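Local coordinates for hypothetical protein aq_1494 (Aquifex aeolicus, PDB 2EGI) that is a putative esterase of the 4-hydroxybenzoyl-CoA thioesterase family and probably hydrolyses fatty acyl-CoA thioesters, at residues Y5-Q10 with D71-H76; V75-E80 with F87-I92. All coordinates share one frame; numbering follows the deposited sequence.

Interaction 1 (Y5-Q10 with D71-H76)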
loop_
_atom_site.group_PDB
_atom_site.type_symbol
_atom_site.label_atom_id
_atom_site.label_comp_id
_atom_site.label_asym_id
_atom_site.label_seq_id
_atom_site.Cartn_x
_atom_site.Cartn_y
_atom_site.Cartn_z
ATOM N N TYR B 5 6.020 18.414 7.314
ATOM C CA TYR B 5 6.133 17.618 6.102
ATOM C C TYR B 5 4.851 17.823 5.296
ATOM O O TYR B 5 3.752 17.566 5.790
ATOM C CB TYR B 5 6.291 16.140 6.433
ATOM C CG TYR B 5 6.322 15.276 5.204
ATOM C CD1 TYR B 5 7.295 15.466 4.224
ATOM C CD2 TYR B 5 5.383 14.269 5.016
ATOM C CE1 TYR B 5 7.334 14.674 3.087
ATOM C CE2 TYR B 5 5.412 13.463 3.881
ATOM C CZ TYR B 5 6.392 13.670 2.922
ATOM O OH TYR B 5 6.446 12.851 1.817
ATOM N N ARG B 6 5.006 18.269 4.057
ATOM C CA ARG B 6 3.879 18.560 3.175
ATOM C C ARG B 6 3.682 17.464 2.136
ATOM O O ARG B 6 4.656 16.983 1.544
ATOM C CB ARG B 6 4.119 19.907 2.476
ATOM C CG ARG B 6 4.508 21.014 3.446
ATOM C CD ARG B 6 4.825 22.330 2.750
ATOM N NE ARG B 6 5.211 23.342 3.730
ATOM C CZ ARG B 6 6.349 23.327 4.419
ATOM N NH1 ARG B 6 7.231 22.356 4.232
ATOM N NH2 ARG B 6 6.589 24.266 5.320
ATOM N N ARG B 7 2.423 17.083 1.916
ATOM C CA ARG B 7 2.090 16.025 0.963
ATOM C C ARG B 7 0.634 16.157 0.496
ATOM O O ARG B 7 -0.203 16.734 1.190
ATOM C CB ARG B 7 2.309 14.650 1.633
ATOM C CG ARG B 7 2.070 13.412 0.763
ATOM C CD ARG B 7 3.320 12.820 0.125
ATOM N NE ARG B 7 3.298 11.359 0.151
ATOM C CZ ARG B 7 2.296 10.611 -0.307
ATOM N NH1 ARG B 7 1.222 11.173 -0.838
ATOM N NH2 ARG B 7 2.361 9.291 -0.231
ATOM N N ARG B 8 0.342 15.625 -0.684
ATOM C CA ARG B 8 -1.015 15.646 -1.233
ATOM C C ARG B 8 -1.460 14.189 -1.377
ATOM O O ARG B 8 -0.643 13.309 -1.645
ATOM C CB ARG B 8 -1.029 16.335 -2.603
ATOM C CG ARG B 8 -2.408 16.506 -3.213
ATOM C CD ARG B 8 -2.298 16.857 -4.691
ATOM N NE ARG B 8 -1.940 18.251 -4.934
ATOM C CZ ARG B 8 -2.807 19.258 -4.917
ATOM N NH1 ARG B 8 -4.089 19.031 -4.661
ATOM N NH2 ARG B 8 -2.400 20.491 -5.183
ATOM N N VAL B 9 -2.749 13.926 -1.200
ATOM C CA VAL B 9 -3.242 12.559 -1.312
ATOM C C VAL B 9 -3.253 12.041 -2.752
ATOM O O VAL B 9 -3.763 12.709 -3.655
ATOM C CB VAL B 9 -4.675 12.424 -0.738
ATOM C CG1 VAL B 9 -5.141 10.978 -0.847
ATOM C CG2 VAL B 9 -4.700 12.855 0.711
ATOM N N GLN B 10 -2.672 10.861 -2.960
ATOM C CA GLN B 10 -2.650 10.229 -4.276
ATOM C C GLN B 10 -3.837 9.268 -4.332
ATOM O O GLN B 10 -4.207 8.660 -3.323
ATOM C CB GLN B 10 -1.344 9.462 -4.500
ATOM C CG GLN B 10 -0.084 10.323 -4.447
ATOM C CD GLN B 10 -0.116 11.490 -5.422
ATOM O OE1 GLN B 10 -0.255 11.306 -6.631
ATOM N NE2 GLN B 10 0.015 12.705 -4.893
ATOM N N ASP B 71 -6.360 15.728 -1.433
ATOM C CA ASP B 71 -6.369 16.634 -0.293
ATOM C C ASP B 71 -4.923 17.023 -0.009
ATOM O O ASP B 71 -4.029 16.169 -0.021
ATOM C CB ASP B 71 -6.928 15.945 0.959
ATOM C CG ASP B 71 -8.436 16.057 1.080
ATOM O OD1 ASP B 71 -9.087 16.599 0.167
ATOM O OD2 ASP B 71 -8.969 15.593 2.106
ATOM N N VAL B 72 -4.691 18.309 0.214
ATOM C CA VAL B 72 -3.361 18.784 0.556
ATOM C C VAL B 72 -3.334 18.729 2.080
ATOM O O VAL B 72 -4.266 19.192 2.724
ATOM C CB VAL B 72 -3.134 20.247 0.097
ATOM C CG1 VAL B 72 -1.870 20.795 0.732
ATOM C CG2 VAL B 72 -3.014 20.310 -1.431
ATOM N N PHE B 73 -2.295 18.145 2.663
ATOM C CA PHE B 73 -2.231 18.068 4.117
ATOM C C PHE B 73 -0.805 18.180 4.622
ATOM O O PHE B 73 0.133 18.129 3.841
ATOM C CB PHE B 73 -2.873 16.761 4.609
ATOM C CG PHE B 73 -2.072 15.514 4.296
ATOM C CD1 PHE B 73 -1.107 15.047 5.184
ATOM C CD2 PHE B 73 -2.308 14.793 3.129
ATOM C CE1 PHE B 73 -0.388 13.871 4.916
ATOM C CE2 PHE B 73 -1.598 13.621 2.851
ATOM C CZ PHE B 73 -0.637 13.159 3.747
ATOM N N GLU B 74 -0.652 18.353 5.928
ATOM C CA GLU B 74 0.671 18.456 6.526
ATOM C C GLU B 74 0.817 17.498 7.689
ATOM O O GLU B 74 -0.129 17.247 8.433
ATOM C CB GLU B 74 0.955 19.878 7.038
ATOM C CG GLU B 74 0.886 20.980 5.984
ATOM C CD GLU B 74 1.385 22.329 6.506
ATOM O OE1 GLU B 74 1.247 22.593 7.721
ATOM O OE2 GLU B 74 1.901 23.133 5.700
ATOM N N VAL B 75 2.014 16.946 7.823
ATOM C CA VAL B 75 2.316 16.059 8.925
ATOM C C VAL B 75 3.320 16.838 9.762
ATOM O O VAL B 75 4.400 17.186 9.292
ATOM C CB VAL B 75 2.967 14.731 8.456
ATOM C CG1 VAL B 75 3.367 13.897 9.664
ATOM C CG2 VAL B 75 2.004 13.946 7.589
ATOM N N HIS B 76 2.950 17.154 10.992
ATOM C CA HIS B 76 3.865 17.870 11.870
ATOM C C HIS B 76 4.444 16.844 12.846
ATOM O O HIS B 76 3.689 16.186 13.554
ATOM C CB HIS B 76 3.120 18.972 12.630
ATOM C CG HIS B 76 2.637 20.089 11.757
ATOM N ND1 HIS B 76 2.221 21.304 12.266
ATOM C CD2 HIS B 76 2.506 20.182 10.413
ATOM C CE1 HIS B 76 1.856 22.092 11.273
ATOM N NE2 HIS B 76 2.018 21.436 10.136
#

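Interaction 2 (V75-E80 with F87-I92)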
loop_
_atom_site.group_PDB
_atom_site.type_symbol
_atom_site.label_atom_id
_atom_site.label_comp_id
_atom_site.label_asym_id
_atom_site.label_seq_id
_atom_site.Cartn_x
_atom_site.Cartn_y
_atom_site.Cartn_z
ATOM N N VAL B 75 2.014 16.946 7.823
ATOM C CA VAL B 75 2.316 16.059 8.925
ATOM C C VAL B 75 3.320 16.838 9.762
ATOM O O VAL B 75 4.400 17.186 9.292
ATOM C CB VAL B 75 2.967 14.731 8.456
ATOM C CG1 VAL B 75 3.367 13.897 9.664
ATOM C CG2 VAL B 75 2.004 13.946 7.589
ATOM N N HIS B 76 2.950 17.154 10.992
ATOM C CA HIS B 76 3.865 17.870 11.870
ATOM C C HIS B 76 4.444 16.844 12.846
ATOM O O HIS B 76 3.689 16.186 13.554
ATOM C CB HIS B 76 3.120 18.972 12.630
ATOM C CG HIS B 76 2.637 20.089 11.757
ATOM N ND1 HIS B 76 2.221 21.304 12.266
ATOM C CD2 HIS B 76 2.506 20.182 10.413
ATOM C CE1 HIS B 76 1.856 22.092 11.273
ATOM N NE2 HIS B 76 2.018 21.436 10.136
ATOM N N LEU B 77 5.767 16.692 12.884
ATOM C CA LEU B 77 6.330 15.714 13.803
ATOM C C LEU B 77 7.196 16.336 14.867
ATOM O O LEU B 77 7.909 17.296 14.626
ATOM C CB LEU B 77 7.107 14.612 13.061
ATOM C CG LEU B 77 8.589 14.605 12.659
ATOM C CD1 LEU B 77 9.544 14.826 13.832
ATOM C CD2 LEU B 77 8.859 13.241 12.049
ATOM N N ASN B 78 7.121 15.762 16.055
ATOM C CA ASN B 78 7.872 16.241 17.194
ATOM C C ASN B 78 8.543 15.079 17.874
ATOM O O ASN B 78 8.167 13.925 17.681
ATOM C CB ASN B 78 6.932 16.920 18.187
ATOM C CG ASN B 78 6.281 18.156 17.615
ATOM O OD1 ASN B 78 6.889 19.224 17.556
ATOM N ND2 ASN B 78 5.041 18.017 17.174
ATOM N N LEU B 79 9.544 15.401 18.677
ATOM C CA LEU B 79 10.284 14.404 19.433
ATOM C C LEU B 79 9.666 14.372 20.822
ATOM O O LEU B 79 9.697 15.366 21.544
ATOM C CB LEU B 79 11.759 14.798 19.517
ATOM C CG LEU B 79 12.679 13.948 20.391
ATOM C CD1 LEU B 79 12.743 12.514 19.872
ATOM C CD2 LEU B 79 14.064 14.580 20.383
ATOM N N GLU B 80 9.091 13.234 21.186
ATOM C CA GLU B 80 8.457 13.084 22.490
ATOM C C GLU B 80 9.429 12.639 23.571
ATOM O O GLU B 80 9.432 13.175 24.677
ATOM C CB GLU B 80 7.312 12.078 22.413
ATOM C CG GLU B 80 6.071 12.592 21.711
ATOM C CD GLU B 80 5.553 13.874 22.329
ATOM O OE1 GLU B 80 5.460 13.934 23.573
ATOM O OE2 GLU B 80 5.239 14.815 21.572
ATOM N N PHE B 87 13.798 6.380 21.094
ATOM C CA PHE B 87 13.346 7.737 20.849
ATOM C C PHE B 87 11.940 7.624 20.291
ATOM O O PHE B 87 11.633 6.696 19.540
ATOM C CB PHE B 87 14.271 8.490 19.883
ATOM C CG PHE B 87 14.428 7.848 18.530
ATOM C CD1 PHE B 87 15.273 6.761 18.355
ATOM C CD2 PHE B 87 13.791 8.386 17.415
ATOM C CE1 PHE B 87 15.484 6.225 17.093
ATOM C CE2 PHE B 87 13.996 7.850 16.147
ATOM C CZ PHE B 87 14.847 6.772 15.986
ATOM N N THR B 88 11.076 8.553 20.666
ATOM C CA THR B 88 9.698 8.492 20.216
ATOM C C THR B 88 9.290 9.767 19.504
ATOM O O THR B 88 9.618 10.865 19.945
ATOM C CB THR B 88 8.742 8.231 21.417
ATOM O OG1 THR B 88 9.117 7.007 22.064
ATOM C CG2 THR B 88 7.293 8.118 20.953
ATOM N N PHE B 89 8.584 9.600 18.391
ATOM C CA PHE B 89 8.100 10.718 17.587
ATOM C C PHE B 89 6.591 10.793 17.731
ATOM O O PHE B 89 5.923 9.763 17.817
ATOM C CB PHE B 89 8.407 10.501 16.099
ATOM C CG PHE B 89 9.848 10.684 15.726
ATOM C CD1 PHE B 89 10.548 9.661 15.090
ATOM C CD2 PHE B 89 10.497 11.891 15.961
ATOM C CE1 PHE B 89 11.873 9.842 14.691
ATOM C CE2 PHE B 89 11.821 12.078 15.566
ATOM C CZ PHE B 89 12.509 11.054 14.932
ATOM N N SER B 90 6.058 12.009 17.774
ATOM C CA SER B 90 4.615 12.203 17.833
ATOM C C SER B 90 4.265 12.898 16.515
ATOM O O SER B 90 5.112 13.569 15.922
ATOM C CB SER B 90 4.205 13.065 19.042
ATOM O OG SER B 90 4.815 14.342 19.033
ATOM N N TYR B 91 3.041 12.716 16.033
ATOM C CA TYR B 91 2.653 13.340 14.774
ATOM C C TYR B 91 1.225 13.844 14.825
ATOM O O TYR B 91 0.372 13.279 15.521
ATOM C CB TYR B 91 2.719 12.349 13.604
ATOM C CG TYR B 91 3.912 11.421 13.557
ATOM C CD1 TYR B 91 4.886 11.552 12.558
ATOM C CD2 TYR B 91 4.037 10.367 14.465
ATOM C CE1 TYR B 91 5.945 10.657 12.460
ATOM C CE2 TYR B 91 5.095 9.466 14.374
ATOM C CZ TYR B 91 6.045 9.620 13.368
ATOM O OH TYR B 91 7.096 8.746 13.295
ATOM N N ILE B 92 0.970 14.903 14.069
ATOM C CA ILE B 92 -0.366 15.451 13.956
ATOM C C ILE B 92 -0.581 15.708 12.479
ATOM O O ILE B 92 0.230 16.357 11.826
ATOM C CB ILE B 92 -0.543 16.771 14.742
ATOM C CG1 ILE B 92 -0.223 16.542 16.223
ATOM C CG2 ILE B 92 -1.986 17.259 14.610
ATOM C CD1 ILE B 92 -0.371 17.779 17.081
#

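Interaction 1 (Y5-Q10 with D71-H76)
The N-terminal strand of the hot-dog sheet, 3-8, lies antiparallel against the start of strand 72-82. Y5 faces V75 and R7 faces F73 as hydrogen-bonded pairs; V75 N gives a nearly straight bond to Y5 O (2.7 Å, 171°). Just past the strand end V9 N still hydrogen-bonds D71 O, at 2.8 Å. F73 carries the side-chain contact. Its CG sits between its own backbone N and carbonyl carbon (chi1 71°), which swings the ring across to the partner strand: R7 O lies over one face, 3.5 Å from F73 CD2, while F73 CZ meets R7 CB at 3.9 Å and V9 CG2 comes in obliquely. The charged end of R7 leads off to E31 and E13, and Y5 OH also bonds E31. On the opposite face of the sheet R6 and E74 run side by side, R6 NE 3.9 Å from E74 OE2: a long salt bridge, with the oxygen well out of the guanidinium plane. The other carboxylate oxygen, E74 OE1, accepts a bond from H76 NE2 (2.8 Å). An antiparallel strand pair with Y5 and V75 turned to helix 22-39 fits the hot-dog fold, whose sheet wraps a long central helix.

Interaction 2 (V75-E80 with F87-I92)
E80 OE2 accepts a bond from S90 OG at 2.6 Å, the shortest polar link across the β-hairpin formed by strands 72-82 and 86-95 of the hot-dog sheet. The oxygen is met on its anti side, with the hydroxyl 15° out of the carboxylate plane. The bend at chi2 (-55°) turns the E80 carboxylate onto S90, while E80 CG already sits 3.3 Å from S90 CB. With an alanine at S90 the hydroxyl is gone, and the E80 carboxylate would probably lose this partner and be free to turn away from the hairpin. The two backbones are tied at alternate positions: N78 and S90 exchange two bonds, H76 and I92 two more, and E80 N closes on T88 O at 2.7 Å. Between them L77 faces Y91 and L79 faces F89 as non-hydrogen-bonded pairs, their side chains on the face opposite S90.

That face is apolar and aromatic. L77 holds CG between its backbone N and carbonyl carbon (chi1 89°), and its branches reach two rings: L77 CD1 touches F89 CD2 at 3.7 Å, and L77 CD2 approaches Y91 CE1 at 3.9 Å. L77 and Y91 lie side by side, pointing the same way, whereas V75 CG1 meets the edge of the Y91 ring at CD1. Helix 22-39 packs on this layer, with F36 against L77, F29 against V75 and Y91, and R33 bonding Y91 OH, which also bonds T105. The F89 ring is turned edge-on to the backbone of the other strand, so that N78 O lies in the ring plane, 3.5 Å from F89 CD2.

In the fold
Both contacts use strand 72-82: interaction 1 pairs its beginning with the N-terminal strand, interaction 2 its middle with strand 86-95, and they share V75 and H76, so three neighbouring strands join in one sheet. Both are partly buried, but interaction 2 more so, with five of twelve touching residues buried against three of ten; its inner face is leucine and aromatic rings against helix 22-39, and no other chain touches it. In interaction 1 R7 forms salt bridges with E31 and E13, while the R6-E74 pair is long, and Y12 of the second subunit packs on R7. The side chain of V9 is about 10 Å from that of D15, the predicted active-site residue; interaction 2 is remote from it.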